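Long-range contacts in tartronic semialdehyde reductase (Salmonella typhimurium, PDB 1YB4), which catalyses the NAD(P)H-dependent reduction of tartronate semialdehyde (2-hydroxy-3-oxopropanoate) to (R)-glycerate, probably with either cofactor: residues E218-R223 against Q276-A281; I225-E230 against M282-E287. One frame throughout, in Å; residues are numbered along the deposited sequence.

Contact 1 (E218-R223 against Q276-A281); sequences EVHGER and QLDHSA
The imidazoles of His220 and His279 meet obliquely, their planes at 61° and their centroids 5.0 Å apart. His279 CD2 lies in the plane of the His220 ring at its edge, and Ser280 CB also lies by that edge, 4.0 Å from His220 CD2. Asp278 OD2 lies in plane at the edge of the His279 ring. Phe211 of a second subunit turns its ring about perpendicular to that of His220, while Phe233 and Ile183 also pack on His279. A bent, weak hydrogen bond runs from His279 NE2 to His220 NE2, 3.2 Å apart; the firmer polar partner of His279 is His238, at ND1.

Arg223, extended from CG to NE, spans the gap to the loop and puts NH1 3.0 Å from Asp278 OD2 in a salt bridge. Guanidinium and carboxylate planes stand 74° apart, and NH1 comes from the syn side, 30° out of the carboxylate plane. Asp278 CG is anti to its backbone N, which places it toward Arg223 NH1. A short acid suits a loop met by so long a partner: the buried carboxylate is probably kept ionised by the positive charge of Arg223.

Contact 2 (I225-E230 against M282-E287); sequences INRTFE and MVQALE
Arg227 grips Glu287 end-on, tip to tip, with two nitrogens on two oxygens. From CB the arginine chain sets off with CG anti to the carbonyl carbon, then folds about CB-CG and again about CG-CD, so that CD and then NE are set back on the course of the chain. Contact with Glu287 is made by CZ, NH1 and NH2, CZ lying 3.4 Å from Glu287 OE2. NH2 gives the straighter bond, 3.1 Å to Glu287 OE1 at 171°, meeting the syn lone pair with that oxygen nearly in the guanidinium plane. NH1 lies closer to its partner, 2.8 Å from Glu287 OE2, but its bond is bent to 132° and tilted from the guanidinium plane. The guanidinium and carboxylate planes are 41° apart. NH1 also approaches Val283 CG1 and donates to Met224 O.

CZ of Phe229 stands 4.1 Å above the guanidinium of Arg227, over its centre, and the same atom packs 3.9 Å from Val283 CG1. Nearby, Gln284 CD lies 4.4 Å from Phe229 CE2. A long arginine suits the loop because it must cross to a helix whose backbone is far away, and Glu287 suits the helix because its extended chain brings the carboxylate outward to meet it. Leu294 N and Lys293 NZ add further partners to that carboxylate, which would probably favour its ionised form.

The loop leaving helix 215-225 is thereby joined to helix 283-290. Met282, a selenomethionine just ahead of that helix, and Leu286 pack against helix 167-195, with Met282 and Ala285 also reaching helix 257-271.

Contacts 1 and 2 join two successive pieces of chain, helix 215-225 with its following loop, to another two, the 276-281 loop with helix 283-290, all within the C-terminal helical part of the chain. Their centres are 6 Å apart, and probable backbone hydrogen bonds, Asp278 N to Phe229 O and Thr228 N to Arg223 O, connect them. Both lean on helix 167-195 and reach a second subunit, and each pairs an arginine with an acid. Contact 1 is mostly buried and adds imidazoles and a serine; the side chain of His279 is about 10 Å from that of Lys172, the predicted active-site residue. Contact 2, only partly buried and farther from the chain's centre, combines its ion pair with apolar packing.

Contact 1 (E218-R223 against Q276-A281)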
loop_
_atom_site.group_PDB
_atom_site.type_symbol
_atom_site.label_atom_id
_atom_site.label_comp_id
_atom_site.label_asym_id
_atom_site.label_seq_id
_atom_site.Cartn_x
_atom_site.Cartn_y
_atom_site.Cartn_z
ATOM N N GLU A 218 19.907 11.862 -8.395
ATOM C CA GLU A 218 20.925 12.867 -8.636
ATOM C C GLU A 218 20.482 14.260 -8.206
ATOM O O GLU A 218 21.126 14.892 -7.361
ATOM C CB GLU A 218 21.293 12.899 -10.111
ATOM C CG GLU A 218 22.507 13.740 -10.397
ATOM C CD GLU A 218 22.691 13.967 -11.870
ATOM O OE1 GLU A 218 22.306 13.065 -12.657
ATOM O OE2 GLU A 218 23.226 15.039 -12.234
ATOM N N VAL A 219 19.388 14.738 -8.794
ATOM C CA VAL A 219 18.874 16.055 -8.470
ATOM C C VAL A 219 18.104 16.087 -7.158
ATOM O O VAL A 219 18.561 16.689 -6.185
ATOM C CB VAL A 219 17.967 16.596 -9.592
ATOM C CG1 VAL A 219 17.462 17.998 -9.216
ATOM C CG2 VAL A 219 18.746 16.651 -10.924
ATOM N N HIS A 220 16.941 15.440 -7.130
ATOM C CA HIS A 220 16.100 15.397 -5.938
ATOM C C HIS A 220 16.796 14.813 -4.725
ATOM O O HIS A 220 16.549 15.235 -3.589
ATOM C CB HIS A 220 14.828 14.614 -6.237
ATOM C CG HIS A 220 14.053 15.171 -7.382
ATOM N ND1 HIS A 220 14.466 15.036 -8.691
ATOM C CD2 HIS A 220 12.943 15.946 -7.415
ATOM C CE1 HIS A 220 13.643 15.708 -9.478
ATOM N NE2 HIS A 220 12.711 16.270 -8.729
ATOM N N GLY A 221 17.663 13.832 -4.956
ATOM C CA GLY A 221 18.388 13.248 -3.844
ATOM C C GLY A 221 19.103 14.366 -3.112
ATOM O O GLY A 221 18.988 14.526 -1.899
ATOM N N GLU A 222 19.833 15.162 -3.881
ATOM C CA GLU A 222 20.584 16.296 -3.353
ATOM C C GLU A 222 19.659 17.272 -2.609
ATOM O O GLU A 222 19.961 17.704 -1.496
ATOM C CB GLU A 222 21.296 17.007 -4.512
ATOM C CG GLU A 222 22.334 18.043 -4.107
ATOM C CD GLU A 222 23.686 17.425 -3.780
ATOM O OE1 GLU A 222 23.768 16.624 -2.818
ATOM O OE2 GLU A 222 24.667 17.743 -4.491
ATOM N N ARG A 223 18.528 17.604 -3.226
ATOM C CA ARG A 223 17.573 18.514 -2.619
ATOM C C ARG A 223 17.122 18.068 -1.229
ATOM O O ARG A 223 16.823 18.899 -0.371
ATOM C CB ARG A 223 16.351 18.684 -3.530
ATOM C CG ARG A 223 16.600 19.490 -4.788
ATOM C CD ARG A 223 15.376 19.498 -5.709
ATOM N NE ARG A 223 15.655 20.129 -7.002
ATOM C CZ ARG A 223 14.782 20.242 -8.002
ATOM N NH1 ARG A 223 13.550 19.767 -7.877
ATOM N NH2 ARG A 223 15.147 20.824 -9.139
ATOM N N GLN A 276 3.147 23.595 -0.751
ATOM C CA GLN A 276 3.816 24.625 -1.533
ATOM C C GLN A 276 5.304 24.440 -1.743
ATOM O O GLN A 276 5.974 25.340 -2.237
ATOM C CB GLN A 276 3.555 25.990 -0.888
ATOM C CG GLN A 276 2.117 26.477 -1.050
ATOM C CD GLN A 276 1.693 26.448 -2.505
ATOM O OE1 GLN A 276 2.464 26.841 -3.393
ATOM N NE2 GLN A 276 0.473 25.985 -2.764
ATOM N N LEU A 277 5.819 23.274 -1.383
ATOM C CA LEU A 277 7.237 23.004 -1.529
ATOM C C LEU A 277 7.506 22.135 -2.750
ATOM O O LEU A 277 6.575 21.643 -3.396
ATOM C CB LEU A 277 7.748 22.313 -0.269
ATOM C CG LEU A 277 7.334 23.034 1.021
ATOM C CD1 LEU A 277 7.529 22.111 2.208
ATOM C CD2 LEU A 277 8.141 24.314 1.185
ATOM N N ASP A 278 8.788 21.982 -3.069
ATOM C CA ASP A 278 9.234 21.169 -4.192
ATOM C C ASP A 278 8.863 19.718 -3.888
ATOM O O ASP A 278 9.026 19.269 -2.758
ATOM C CB ASP A 278 10.744 21.288 -4.344
ATOM C CG ASP A 278 11.264 20.513 -5.523
ATOM O OD1 ASP A 278 10.927 20.888 -6.663
ATOM O OD2 ASP A 278 12.005 19.526 -5.315
ATOM N N HIS A 279 8.380 18.975 -4.883
ATOM C CA HIS A 279 7.985 17.603 -4.608
ATOM C C HIS A 279 9.098 16.739 -4.026
ATOM O O HIS A 279 8.871 15.573 -3.672
ATOM C CB HIS A 279 7.367 16.942 -5.846
ATOM C CG HIS A 279 8.191 17.059 -7.089
ATOM N ND1 HIS A 279 7.759 16.580 -8.307
ATOM C CD2 HIS A 279 9.432 17.552 -7.297
ATOM C CE1 HIS A 279 8.701 16.766 -9.212
ATOM N NE2 HIS A 279 9.729 17.354 -8.627
ATOM N N SER A 280 10.298 17.306 -3.912
ATOM C CA SER A 280 11.407 16.576 -3.317
ATOM C C SER A 280 11.128 16.597 -1.813
ATOM O O SER A 280 11.709 15.836 -1.039
ATOM C CB SER A 280 12.746 17.259 -3.632
ATOM O OG SER A 280 12.758 18.603 -3.179
ATOM N N ALA A 281 10.212 17.471 -1.416
ATOM C CA ALA A 281 9.807 17.598 -0.025
ATOM C C ALA A 281 9.094 16.324 0.451
ATOM O O ALA A 281 8.765 16.168 1.634
ATOM C CB ALA A 281 8.897 18.791 0.127
#

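Contact 2 (I225-E230 against M282-E287)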
loop_
_atom_site.group_PDB
_atom_site.type_symbol
_atom_site.label_atom_id
_atom_site.label_comp_id
_atom_site.label_asym_id
_atom_site.label_seq_id
_atom_site.Cartn_x
_atom_site.Cartn_y
_atom_site.Cartn_z
ATOM N N ILE A 225 18.974 16.139 0.948
ATOM C CA ILE A 225 20.100 16.211 1.871
ATOM C C ILE A 225 20.384 17.635 2.345
ATOM O O ILE A 225 20.517 17.892 3.542
ATOM C CB ILE A 225 21.377 15.646 1.219
ATOM C CG1 ILE A 225 21.140 14.187 0.778
ATOM C CG2 ILE A 225 22.534 15.736 2.202
ATOM C CD1 ILE A 225 22.363 13.479 0.166
ATOM N N ASN A 226 20.466 18.563 1.403
ATOM C CA ASN A 226 20.748 19.940 1.762
ATOM C C ASN A 226 19.501 20.686 2.210
ATOM O O ASN A 226 19.540 21.898 2.399
ATOM C CB ASN A 226 21.410 20.656 0.584
ATOM C CG ASN A 226 22.620 19.900 0.054
ATOM O OD1 ASN A 226 23.379 19.301 0.827
ATOM N ND2 ASN A 226 22.814 19.933 -1.263
ATOM N N ARG A 227 18.403 19.952 2.386
ATOM C CA ARG A 227 17.108 20.516 2.809
ATOM C C ARG A 227 16.655 21.711 1.966
ATOM O O ARG A 227 16.018 22.634 2.473
ATOM C CB ARG A 227 17.160 20.925 4.282
ATOM C CG ARG A 227 17.892 19.928 5.162
ATOM C CD ARG A 227 17.240 18.568 5.104
ATOM N NE ARG A 227 15.965 18.546 5.816
ATOM C CZ ARG A 227 15.134 17.511 5.800
ATOM N NH1 ARG A 227 15.453 16.427 5.103
ATOM N NH2 ARG A 227 13.995 17.559 6.473
ATOM N N THR A 228 16.965 21.677 0.676
ATOM C CA THR A 228 16.591 22.759 -0.221
ATOM C C THR A 228 15.330 22.374 -0.996
ATOM O O THR A 228 15.399 21.696 -2.018
ATOM C CB THR A 228 17.766 23.093 -1.190
ATOM O OG1 THR A 228 17.725 22.235 -2.333
ATOM C CG2 THR A 228 19.113 22.890 -0.475
ATOM N N PHE A 229 14.181 22.820 -0.487
ATOM C CA PHE A 229 12.872 22.521 -1.068
ATOM C C PHE A 229 12.120 23.679 -1.735
ATOM O O PHE A 229 10.912 23.579 -1.974
ATOM C CB PHE A 229 11.963 21.925 0.007
ATOM C CG PHE A 229 12.563 20.761 0.732
ATOM C CD1 PHE A 229 12.937 19.613 0.035
ATOM C CD2 PHE A 229 12.755 20.813 2.106
ATOM C CE1 PHE A 229 13.493 18.530 0.694
ATOM C CE2 PHE A 229 13.308 19.743 2.780
ATOM C CZ PHE A 229 13.681 18.593 2.070
ATOM N N GLU A 230 12.801 24.780 -2.026
ATOM C CA GLU A 230 12.108 25.889 -2.668
ATOM C C GLU A 230 11.490 25.335 -3.938
ATOM O O GLU A 230 12.097 24.519 -4.633
ATOM C CB GLU A 230 13.063 27.048 -3.002
ATOM C CG GLU A 230 13.501 27.881 -1.790
ATOM C CD GLU A 230 14.798 27.387 -1.159
ATOM O OE1 GLU A 230 14.931 26.165 -0.922
ATOM O OE2 GLU A 230 15.690 28.226 -0.891
HETATM N N MSE A 282 8.846 15.431 -0.497
HETATM C CA MSE A 282 8.214 14.150 -0.234
HETATM C C MSE A 282 8.884 13.466 0.943
HETATM O O MSE A 282 8.217 12.889 1.794
HETATM C CB MSE A 282 8.348 13.258 -1.476
HETATM C CG MSE A 282 8.111 11.770 -1.260
HETATM SE SE MSE A 282 6.259 11.354 -0.941
HETATM C CE MSE A 282 6.369 10.923 0.900
ATOM N N VAL A 283 10.211 13.546 0.981
ATOM C CA VAL A 283 11.011 12.898 2.011
ATOM C C VAL A 283 10.537 13.187 3.416
ATOM O O VAL A 283 10.672 12.356 4.319
ATOM C CB VAL A 283 12.512 13.289 1.871
ATOM C CG1 VAL A 283 12.681 14.781 2.053
ATOM C CG2 VAL A 283 13.364 12.506 2.873
ATOM N N GLN A 284 9.963 14.362 3.608
ATOM C CA GLN A 284 9.486 14.733 4.934
ATOM C C GLN A 284 8.391 13.796 5.439
ATOM O O GLN A 284 8.267 13.575 6.642
ATOM C CB GLN A 284 8.977 16.180 4.926
ATOM C CG GLN A 284 10.064 17.194 4.605
ATOM C CD GLN A 284 9.630 18.620 4.872
ATOM O OE1 GLN A 284 8.756 19.158 4.190
ATOM N NE2 GLN A 284 10.235 19.239 5.879
ATOM N N ALA A 285 7.602 13.241 4.521
ATOM C CA ALA A 285 6.528 12.344 4.917
ATOM C C ALA A 285 7.089 11.100 5.559
ATOM O O ALA A 285 6.580 10.643 6.576
ATOM C CB ALA A 285 5.680 11.979 3.731
ATOM N N LEU A 286 8.143 10.545 4.973
ATOM C CA LEU A 286 8.738 9.355 5.556
ATOM C C LEU A 286 9.553 9.687 6.804
ATOM O O LEU A 286 9.685 8.858 7.708
ATOM C CB LEU A 286 9.582 8.621 4.519
ATOM C CG LEU A 286 8.618 8.062 3.474
ATOM C CD1 LEU A 286 8.404 9.076 2.390
ATOM C CD2 LEU A 286 9.162 6.817 2.904
ATOM N N GLU A 287 10.098 10.901 6.867
ATOM C CA GLU A 287 10.855 11.293 8.054
ATOM C C GLU A 287 9.855 11.327 9.205
ATOM O O GLU A 287 10.138 10.845 10.292
ATOM C CB GLU A 287 11.509 12.666 7.869
ATOM C CG GLU A 287 12.655 12.662 6.869
ATOM C CD GLU A 287 13.183 14.055 6.581
ATOM O OE1 GLU A 287 12.357 14.982 6.469
ATOM O OE2 GLU A 287 14.412 14.225 6.449
#